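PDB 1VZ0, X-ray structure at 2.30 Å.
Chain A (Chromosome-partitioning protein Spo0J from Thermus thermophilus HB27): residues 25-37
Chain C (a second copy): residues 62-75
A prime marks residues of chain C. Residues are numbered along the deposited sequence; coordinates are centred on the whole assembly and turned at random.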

# COMPACT_ATOMS: atom_id res chain seq x y z
N ARG A 25 28.17 -13.78 -4.36
CA ARG A 25 27.43 -13.85 -5.62
C ARG A 25 26.95 -15.28 -5.79
O ARG A 25 27.62 -16.22 -5.36
CB ARG A 25 28.32 -13.46 -6.81
CG ARG A 25 28.86 -12.03 -6.77
CD ARG A 25 29.95 -11.89 -5.71
NE ARG A 25 31.06 -12.80 -5.96
CZ ARG A 25 32.12 -12.94 -5.16
NH1 ARG A 25 32.20 -12.22 -4.04
NH2 ARG A 25 33.08 -13.79 -5.47
N LEU A 26 25.79 -15.45 -6.41
CA LEU A 26 25.26 -16.79 -6.64
C LEU A 26 24.31 -16.82 -7.83
O LEU A 26 23.69 -15.81 -8.17
CB LEU A 26 24.57 -17.31 -5.38
CG LEU A 26 23.82 -16.33 -4.49
CD1 LEU A 26 22.76 -15.63 -5.32
CD2 LEU A 26 23.18 -17.06 -3.30
N PRO A 27 24.20 -17.99 -8.48
CA PRO A 27 23.32 -18.13 -9.65
C PRO A 27 21.87 -17.83 -9.32
O PRO A 27 21.25 -18.49 -8.48
CB PRO A 27 23.55 -19.58 -10.07
CG PRO A 27 23.84 -20.26 -8.78
CD PRO A 27 24.76 -19.29 -8.09
N LEU A 28 21.34 -16.81 -9.98
CA LEU A 28 19.96 -16.40 -9.78
C LEU A 28 19.02 -17.59 -9.94
O LEU A 28 18.01 -17.70 -9.24
CB LEU A 28 19.61 -15.29 -10.77
CG LEU A 28 18.17 -14.75 -10.80
CD1 LEU A 28 18.14 -13.47 -11.59
CD2 LEU A 28 17.24 -15.79 -11.43
N ALA A 29 19.35 -18.48 -10.87
CA ALA A 29 18.52 -19.64 -11.13
C ALA A 29 18.48 -20.63 -9.97
O ALA A 29 17.68 -21.56 -9.98
CB ALA A 29 18.99 -20.35 -12.40
N SER A 30 19.34 -20.44 -8.98
CA SER A 30 19.36 -21.34 -7.83
C SER A 30 18.52 -20.79 -6.68
O SER A 30 18.35 -21.46 -5.65
CB SER A 30 20.80 -21.56 -7.36
OG SER A 30 21.36 -20.38 -6.81
N ILE A 31 17.99 -19.58 -6.86
CA ILE A 31 17.17 -18.92 -5.85
C ILE A 31 15.70 -18.93 -6.25
O ILE A 31 15.31 -18.24 -7.19
CB ILE A 31 17.60 -17.46 -5.68
CG1 ILE A 31 19.07 -17.40 -5.23
CG2 ILE A 31 16.71 -16.76 -4.67
CD1 ILE A 31 19.63 -16.01 -5.19
N ARG A 32 14.88 -19.69 -5.53
CA ARG A 32 13.46 -19.77 -5.84
C ARG A 32 12.66 -18.66 -5.15
O ARG A 32 13.14 -18.04 -4.20
CB ARG A 32 12.91 -21.15 -5.46
CG ARG A 32 12.86 -21.45 -3.97
CD ARG A 32 12.15 -22.79 -3.75
NE ARG A 32 11.85 -23.05 -2.35
CZ ARG A 32 11.12 -24.08 -1.93
NH1 ARG A 32 10.88 -24.26 -0.64
NH2 ARG A 32 10.61 -24.94 -2.81
N PRO A 33 11.44 -18.39 -5.63
CA PRO A 33 10.58 -17.34 -5.08
C PRO A 33 10.21 -17.50 -3.61
O PRO A 33 10.17 -18.62 -3.09
CB PRO A 33 9.36 -17.38 -5.99
CG PRO A 33 9.28 -18.82 -6.36
CD PRO A 33 10.72 -19.15 -6.67
N ASN A 34 9.93 -16.38 -2.96
CA ASN A 34 9.55 -16.38 -1.55
C ASN A 34 8.08 -16.76 -1.45
O ASN A 34 7.21 -16.04 -1.93
CB ASN A 34 9.79 -14.99 -0.94
CG ASN A 34 9.49 -14.95 0.56
OD1 ASN A 34 9.81 -13.97 1.25
ND2 ASN A 34 8.88 -16.01 1.07
N PRO A 35 7.78 -17.92 -0.83
CA PRO A 35 6.40 -18.40 -0.67
C PRO A 35 5.61 -17.62 0.38
O PRO A 35 4.39 -17.76 0.46
CB PRO A 35 6.60 -19.86 -0.28
CG PRO A 35 7.85 -19.80 0.54
CD PRO A 35 8.74 -18.88 -0.27
N ARG A 36 6.30 -16.82 1.19
CA ARG A 36 5.65 -16.02 2.22
C ARG A 36 5.23 -14.70 1.59
O ARG A 36 6.07 -13.88 1.22
CB ARG A 36 6.61 -15.74 3.38
CG ARG A 36 7.18 -16.98 4.02
CD ARG A 36 8.48 -16.68 4.73
NE ARG A 36 9.36 -17.84 4.66
CZ ARG A 36 10.18 -18.11 3.65
NH1 ARG A 36 10.92 -19.20 3.69
NH2 ARG A 36 10.29 -17.29 2.63
N GLN A 37 3.93 -14.50 1.46
CA GLN A 37 3.39 -13.27 0.89
C GLN A 37 2.35 -12.73 1.86
O GLN A 37 1.17 -12.62 1.50
CB GLN A 37 2.75 -13.55 -0.47
CG GLN A 37 3.71 -13.99 -1.56
CD GLN A 37 4.72 -12.92 -1.92
OE1 GLN A 37 4.35 -11.76 -2.14
NE2 GLN A 37 5.99 -13.29 -2.00
N PRO C 62 22.04 -6.38 -2.04
CA PRO C 62 21.90 -7.83 -1.87
C PRO C 62 20.49 -8.33 -1.62
O PRO C 62 19.67 -7.63 -1.03
CB PRO C 62 22.80 -8.11 -0.67
CG PRO C 62 23.82 -7.04 -0.74
CD PRO C 62 22.99 -5.83 -1.07
N LEU C 63 20.21 -9.53 -2.10
CA LEU C 63 18.93 -10.18 -1.87
C LEU C 63 19.19 -10.93 -0.57
O LEU C 63 20.34 -11.12 -0.20
CB LEU C 63 18.61 -11.20 -2.96
CG LEU C 63 18.35 -10.71 -4.39
CD1 LEU C 63 18.09 -11.91 -5.29
CD2 LEU C 63 17.16 -9.77 -4.39
N LEU C 64 18.14 -11.34 0.12
CA LEU C 64 18.34 -12.08 1.35
C LEU C 64 17.73 -13.45 1.10
O LEU C 64 16.55 -13.56 0.75
CB LEU C 64 17.64 -11.38 2.52
CG LEU C 64 18.14 -11.75 3.92
CD1 LEU C 64 17.33 -11.00 4.96
CD2 LEU C 64 18.01 -13.25 4.16
N VAL C 65 18.53 -14.49 1.26
CA VAL C 65 18.06 -15.84 1.01
C VAL C 65 18.41 -16.83 2.12
O VAL C 65 19.19 -16.52 3.03
CB VAL C 65 18.64 -16.38 -0.30
CG1 VAL C 65 18.34 -15.41 -1.43
CG2 VAL C 65 20.15 -16.57 -0.17
N ARG C 66 17.81 -18.01 2.05
CA ARG C 66 18.10 -19.07 3.00
C ARG C 66 18.29 -20.35 2.21
O ARG C 66 17.74 -20.50 1.11
CB ARG C 66 16.95 -19.24 4.01
CG ARG C 66 15.68 -19.85 3.45
CD ARG C 66 14.73 -20.21 4.59
NE ARG C 66 13.53 -20.89 4.13
CZ ARG C 66 12.74 -21.62 4.92
NH1 ARG C 66 11.66 -22.21 4.42
NH2 ARG C 66 13.05 -21.79 6.21
N PRO C 67 19.08 -21.29 2.74
CA PRO C 67 19.34 -22.56 2.06
C PRO C 67 18.08 -23.41 1.92
O PRO C 67 17.29 -23.53 2.86
CB PRO C 67 20.38 -23.22 2.95
CG PRO C 67 21.12 -22.06 3.54
CD PRO C 67 19.98 -21.12 3.89
N GLN C 68 17.89 -24.00 0.74
CA GLN C 68 16.74 -24.86 0.48
C GLN C 68 17.06 -25.94 -0.54
O GLN C 68 17.34 -25.65 -1.71
CB GLN C 68 15.55 -24.03 -0.02
CG GLN C 68 14.59 -23.59 1.07
CD GLN C 68 13.85 -24.76 1.69
OE1 GLN C 68 14.46 -25.69 2.22
NE2 GLN C 68 12.52 -24.72 1.63
N GLY C 69 17.01 -27.19 -0.09
CA GLY C 69 17.29 -28.31 -0.96
C GLY C 69 18.60 -28.20 -1.73
O GLY C 69 19.69 -28.16 -1.14
N ASP C 70 18.49 -28.14 -3.05
CA ASP C 70 19.66 -28.04 -3.91
C ASP C 70 20.19 -26.61 -3.94
O ASP C 70 21.39 -26.39 -4.07
CB ASP C 70 19.31 -28.51 -5.32
CG ASP C 70 20.53 -28.78 -6.19
OD1 ASP C 70 20.36 -29.16 -7.37
OD2 ASP C 70 21.67 -28.61 -5.69
N GLY C 71 19.28 -25.63 -3.82
CA GLY C 71 19.68 -24.23 -3.86
C GLY C 71 19.22 -23.33 -2.72
O GLY C 71 19.50 -23.60 -1.55
N TYR C 72 18.51 -22.25 -3.06
CA TYR C 72 18.02 -21.31 -2.06
C TYR C 72 16.58 -20.86 -2.25
O TYR C 72 15.97 -21.10 -3.29
CB TYR C 72 18.90 -20.05 -2.04
CG TYR C 72 20.38 -20.32 -2.12
CD1 TYR C 72 20.99 -20.61 -3.34
CD2 TYR C 72 21.18 -20.27 -0.98
CE1 TYR C 72 22.36 -20.84 -3.42
CE2 TYR C 72 22.55 -20.50 -1.05
CZ TYR C 72 23.13 -20.78 -2.28
OH TYR C 72 24.48 -20.98 -2.35
N GLU C 73 16.05 -20.19 -1.23
CA GLU C 73 14.69 -19.67 -1.23
C GLU C 73 14.76 -18.20 -0.82
O GLU C 73 15.39 -17.86 0.17
CB GLU C 73 13.83 -20.45 -0.23
CG GLU C 73 12.38 -20.00 -0.14
CD GLU C 73 11.57 -20.86 0.81
OE1 GLU C 73 10.82 -21.74 0.35
OE2 GLU C 73 11.71 -20.67 2.03
N LEU C 74 14.12 -17.34 -1.60
CA LEU C 74 14.12 -15.91 -1.32
C LEU C 74 13.48 -15.63 0.03
O LEU C 74 12.43 -16.18 0.34
CB LEU C 74 13.34 -15.16 -2.40
CG LEU C 74 13.87 -13.81 -2.90
CD1 LEU C 74 12.68 -12.89 -3.14
CD2 LEU C 74 14.84 -13.20 -1.90
N VAL C 75 14.10 -14.77 0.83
CA VAL C 75 13.58 -14.43 2.15
C VAL C 75 13.22 -12.94 2.24
O VAL C 75 12.34 -12.56 3.01
CB VAL C 75 14.62 -14.79 3.25
CG1 VAL C 75 14.15 -14.29 4.61
CG2 VAL C 75 14.81 -16.30 3.30

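A short parallel strand pairing can join two chains when the backbone sets the register and the side chains then sort by face, and this contact between two copies of Spo0J is a compact example. Tyr72′, Arg32 and Ile31 cover the most surface. The backbones of Tyr72′ and Arg32, with those of Ser30 and Leu74′, supply the register: Tyr72′ N donates to Ser30 O (2.7 Å), Arg32 N to Tyr72′ O (2.9 Å) and Leu74′ N to Arg32 O (2.9 Å).

Ile31 and Tyr72′ share the apolar face. The branched Ile31 suits this buried site, its CG2 lying 3.9 Å from Val65′ CG1 and its CD1 4.4 Å from Leu63′ CD1. The flat ring of Tyr72′ receives Leu26 CD2 over one face, 3.9 Å from the ring centroid, a CH-pi contact.

Arg32 and Glu73′ occupy the other face, where charge does the work. Extended, with chi1 p and the next two angles t, Arg32 brings NH1 to 2.7 Å from Glu73′ OE1, a salt bridge whose hydrogen bond is weak. The fully extended Glu73′ offers OE2 to Arg36 NH1 at a very short 2.4 Å, and Arg66′ NE of its own chain binds that oxygen at 2.8 Å. One buried carboxylate thus gathers three arginines, offsetting the close approach of Arg36 NH1 to Arg66′ NE (3.1 Å).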